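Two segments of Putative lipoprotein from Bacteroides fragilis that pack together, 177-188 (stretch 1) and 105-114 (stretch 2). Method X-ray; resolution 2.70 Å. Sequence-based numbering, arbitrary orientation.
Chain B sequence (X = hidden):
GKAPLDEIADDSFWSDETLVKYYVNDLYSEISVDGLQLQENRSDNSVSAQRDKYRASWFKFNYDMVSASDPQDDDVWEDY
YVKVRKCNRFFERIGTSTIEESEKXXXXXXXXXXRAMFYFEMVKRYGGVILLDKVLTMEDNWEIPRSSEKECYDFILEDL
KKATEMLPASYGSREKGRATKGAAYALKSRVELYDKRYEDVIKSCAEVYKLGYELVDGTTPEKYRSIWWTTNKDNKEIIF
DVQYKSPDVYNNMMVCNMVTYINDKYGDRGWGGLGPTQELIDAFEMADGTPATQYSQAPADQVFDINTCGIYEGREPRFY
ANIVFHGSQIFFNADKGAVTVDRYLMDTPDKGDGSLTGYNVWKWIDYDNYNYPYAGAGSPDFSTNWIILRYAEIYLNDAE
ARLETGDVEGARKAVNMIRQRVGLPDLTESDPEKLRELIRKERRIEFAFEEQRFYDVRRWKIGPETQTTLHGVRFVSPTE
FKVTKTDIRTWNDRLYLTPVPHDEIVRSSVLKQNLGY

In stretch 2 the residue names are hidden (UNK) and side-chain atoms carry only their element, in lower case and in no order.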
# COMPACT_ATOMS: atom_id res chain seq x y z
N GLY B 177 5.32 -21.65 -17.21
CA GLY B 177 5.03 -20.31 -16.67
C GLY B 177 6.11 -19.78 -15.72
O GLY B 177 6.27 -18.57 -15.53
N ARG B 178 6.87 -20.73 -15.12
CA ARG B 178 7.99 -20.50 -14.19
C ARG B 178 9.16 -19.78 -14.92
O ARG B 178 9.16 -19.66 -16.15
CB ARG B 178 8.46 -21.86 -13.60
CG ARG B 178 7.52 -22.53 -12.56
CD ARG B 178 8.25 -23.61 -11.72
NE ARG B 178 7.39 -24.36 -10.78
CZ ARG B 178 7.04 -23.96 -9.55
NH1 ARG B 178 7.45 -22.79 -9.08
NH2 ARG B 178 6.26 -24.73 -8.80
N ALA B 179 10.16 -19.31 -14.17
CA ALA B 179 11.35 -18.69 -14.73
C ALA B 179 12.28 -19.76 -15.31
O ALA B 179 12.56 -20.77 -14.67
CB ALA B 179 12.07 -17.90 -13.66
N THR B 180 12.78 -19.53 -16.53
CA THR B 180 13.71 -20.45 -17.21
C THR B 180 15.11 -19.89 -17.23
O THR B 180 15.32 -18.72 -16.85
CB THR B 180 13.24 -20.70 -18.65
OG1 THR B 180 13.00 -19.44 -19.33
CG2 THR B 180 12.02 -21.62 -18.71
N LYS B 181 16.08 -20.69 -17.71
CA LYS B 181 17.47 -20.30 -17.89
C LYS B 181 17.48 -19.11 -18.88
O LYS B 181 18.13 -18.09 -18.61
CB LYS B 181 18.24 -21.51 -18.42
CG LYS B 181 19.76 -21.45 -18.41
CD LYS B 181 20.31 -22.73 -19.04
CE LYS B 181 21.57 -23.26 -18.39
NZ LYS B 181 21.37 -23.69 -16.97
N GLY B 182 16.66 -19.21 -19.92
CA GLY B 182 16.46 -18.18 -20.93
C GLY B 182 15.94 -16.89 -20.37
O GLY B 182 16.46 -15.82 -20.71
N ALA B 183 14.93 -16.95 -19.49
CA ALA B 183 14.38 -15.75 -18.85
C ALA B 183 15.47 -15.02 -18.07
O ALA B 183 15.59 -13.80 -18.19
CB ALA B 183 13.21 -16.12 -17.95
N ALA B 184 16.31 -15.77 -17.33
CA ALA B 184 17.40 -15.20 -16.54
C ALA B 184 18.44 -14.52 -17.45
O ALA B 184 18.81 -13.38 -17.19
CB ALA B 184 18.06 -16.27 -15.69
N TYR B 185 18.85 -15.19 -18.56
CA TYR B 185 19.81 -14.62 -19.50
C TYR B 185 19.22 -13.40 -20.20
O TYR B 185 19.92 -12.39 -20.35
CB TYR B 185 20.27 -15.66 -20.53
CG TYR B 185 21.46 -16.49 -20.09
CD1 TYR B 185 22.72 -15.91 -19.91
CD2 TYR B 185 21.36 -17.87 -19.95
CE1 TYR B 185 23.81 -16.67 -19.50
CE2 TYR B 185 22.46 -18.66 -19.59
CZ TYR B 185 23.68 -18.05 -19.37
OH TYR B 185 24.77 -18.82 -19.00
N ALA B 186 17.94 -13.49 -20.60
CA ALA B 186 17.23 -12.38 -21.24
C ALA B 186 17.14 -11.17 -20.30
O ALA B 186 17.45 -10.06 -20.74
CB ALA B 186 15.85 -12.82 -21.69
N LEU B 187 16.82 -11.37 -19.00
CA LEU B 187 16.77 -10.24 -18.07
C LEU B 187 18.16 -9.68 -17.87
O LEU B 187 18.31 -8.46 -17.90
CB LEU B 187 16.11 -10.58 -16.72
CG LEU B 187 15.77 -9.38 -15.76
CD1 LEU B 187 14.90 -8.34 -16.42
CD2 LEU B 187 15.10 -9.85 -14.48
N LYS B 188 19.18 -10.56 -17.78
CA LYS B 188 20.59 -10.21 -17.61
C LYS B 188 21.02 -9.24 -18.71
O LYS B 188 21.54 -8.17 -18.38
CB LYS B 188 21.48 -11.46 -17.60
CG LYS B 188 22.80 -11.34 -16.84
CD LYS B 188 23.48 -12.68 -16.53
CE LYS B 188 25.00 -12.57 -16.58
NZ LYS B 188 25.59 -12.94 -17.92
N UNK B 105 17.48 -26.61 -5.32
CA UNK B 105 18.36 -25.81 -6.19
C UNK B 105 17.56 -25.03 -7.23
O UNK B 105 17.76 -23.83 -7.35
o UNK B 105 20.24 -25.88 -7.70
c UNK B 105 19.40 -26.68 -6.88
N UNK B 106 16.66 -25.71 -7.97
CA UNK B 106 15.81 -25.11 -9.00
C UNK B 106 14.93 -24.00 -8.36
O UNK B 106 14.94 -22.88 -8.88
c UNK B 106 12.49 -25.87 -9.89
n UNK B 106 10.26 -28.38 -11.42
n UNK B 106 12.21 -28.68 -10.26
c UNK B 106 14.97 -26.21 -9.72
c UNK B 106 11.29 -27.86 -10.76
c UNK B 106 13.82 -25.73 -10.63
n UNK B 106 11.41 -26.55 -10.63
N UNK B 107 14.26 -24.28 -7.21
CA UNK B 107 13.44 -23.28 -6.51
C UNK B 107 14.27 -22.07 -6.09
O UNK B 107 13.83 -20.94 -6.30
c UNK B 107 10.47 -24.38 -6.29
c UNK B 107 11.65 -24.91 -5.50
c UNK B 107 12.72 -23.85 -5.28
c UNK B 107 11.21 -25.52 -4.17
N UNK B 108 15.48 -22.30 -5.54
CA UNK B 108 16.39 -21.22 -5.13
C UNK B 108 16.72 -20.32 -6.34
O UNK B 108 16.73 -19.11 -6.20
c UNK B 108 18.53 -20.70 -3.86
o UNK B 108 17.24 -22.66 -3.41
c UNK B 108 17.65 -21.78 -4.46
N UNK B 109 16.91 -20.93 -7.51
CA UNK B 109 17.17 -20.24 -8.76
C UNK B 109 16.04 -19.31 -9.14
O UNK B 109 16.29 -18.18 -9.54
N UNK B 110 14.79 -19.75 -8.93
CA UNK B 110 13.58 -18.99 -9.22
C UNK B 110 13.50 -17.76 -8.32
O UNK B 110 13.17 -16.68 -8.79
c UNK B 110 12.31 -19.85 -9.07
c UNK B 110 12.33 -21.17 -9.83
c UNK B 110 10.99 -21.87 -9.96
o UNK B 110 10.05 -21.23 -10.46
o UNK B 110 10.90 -23.07 -9.63
N UNK B 111 13.88 -17.91 -7.04
CA UNK B 111 13.89 -16.81 -6.07
C UNK B 111 15.02 -15.82 -6.41
O UNK B 111 14.81 -14.61 -6.26
c UNK B 111 13.95 -17.32 -4.61
c UNK B 111 12.87 -18.37 -4.37
c UNK B 111 13.78 -16.17 -3.63
N UNK B 112 16.18 -16.32 -6.94
CA UNK B 112 17.27 -15.44 -7.38
C UNK B 112 16.80 -14.55 -8.52
O UNK B 112 17.08 -13.35 -8.51
c UNK B 112 19.57 -17.88 -6.14
c UNK B 112 18.52 -16.23 -7.82
n UNK B 112 20.12 -15.71 -5.95
n UNK B 112 20.43 -17.72 -5.08
c UNK B 112 19.39 -16.64 -6.68
c UNK B 112 20.73 -16.41 -5.00
N UNK B 113 16.06 -15.16 -9.48
CA UNK B 113 15.50 -14.47 -10.64
C UNK B 113 14.51 -13.42 -10.19
O UNK B 113 14.55 -12.30 -10.70
c UNK B 113 12.72 -14.63 -12.71
c UNK B 113 12.75 -13.55 -14.86
c UNK B 113 14.09 -14.82 -12.76
c UNK B 113 14.83 -15.48 -11.61
c UNK B 113 14.12 -13.71 -14.91
c UNK B 113 12.04 -14.02 -13.77
c UNK B 113 14.79 -14.34 -13.87
N UNK B 114 13.61 -13.78 -9.24
CA UNK B 114 12.59 -12.88 -8.73
C UNK B 114 13.19 -11.73 -7.93
O UNK B 114 12.81 -10.59 -8.17
c UNK B 114 10.56 -14.49 -8.76
c UNK B 114 11.52 -13.63 -7.92
c UNK B 114 9.63 -13.65 -9.62
c UNK B 114 9.73 -15.39 -7.88

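Position 105 carries one carbon and then one oxygen, out of reach of stretch 1: Ser 105, on a helix that began earlier in the chain.

Position 106 has three carbons, a nitrogen, and then a carbon bearing two more nitrogens. Its CA-to-CB bond points sideways, but the end of the chain comes nearer, and the first nitrogen lies 4.5 Å from Arg 178 CD. That planar terminus makes it Arg 106.

At 107 there are four carbons, forked at the second, and one fork tip lies 4.4 Å from Arg 178 NH1. An all-carbon chain forked there is Leu 107.

Position 108 shows one carbon carrying an oxygen and a carbon, far from stretch 1. This is Thr 108.

Position 109 has no side-chain atoms, so it is Gly 109. A CB here would point toward stretch 1 yet find nothing of it close by, and this CB would be crowded at 3.1 Å by Arg 106 O.

Position 110 has three carbons, the third carrying two oxygens, and its CA-to-CB bond points toward stretch 1. One oxygen sits 3.2 Å from Arg 178 CD and 3.3 Å from Arg 178 NH1. A carboxylate on a chain of this length is Glu 110. The bond from Arg 178 NH1 to Glu 110 OE1 is weak but part of a salt bridge, with the oxygen at the edge of the guanidinium. Within its own helix, Glu 110 OE2 makes a long salt bridge of 3.7 Å to Arg 106 NE. Arg 106 NE and Arg 178 NE lie 4.6 Å apart, like charges close together, and the carboxylate of Glu 110 forms a salt bridge with each arginine.

Position 111, one carbon carrying two carbons, is Val 111, out of reach.

Position 112 has one carbon and a five-membered ring of three carbons and two nitrogens: His 112, also out of reach.

Position 113 bears one carbon and a ring of six carbons, without oxygen; one ring carbon lies 3.5 Å from Ala 179 CB, and another is 4.0 Å from both Ala 183 CB and Leu 187 CD2. This is Phe 113.

Position 114 has four carbons forked at the second; its CA-to-CB bond points away, and although the end comes nearer it does not touch stretch 1: Leu 114.

The contact has two parts. At the polar one, Glu 110 engages Arg 178 just before the partner helix. At the apolar one, Phe 113 packs against three alanines, Ala 179, Ala 183 and Ala 184, and against Leu 187; Ala 184 CA comes within 3.8 Å of Phe 113 CD1, so the ring reaches the backbone itself. The rule is one large ring against alanines and a leucine, with helix axes 10.6 Å apart at 24°, while Thr 180 caps its helix through Ala 183 N.

Stretch 2 105-114: SRLTGEVHFL
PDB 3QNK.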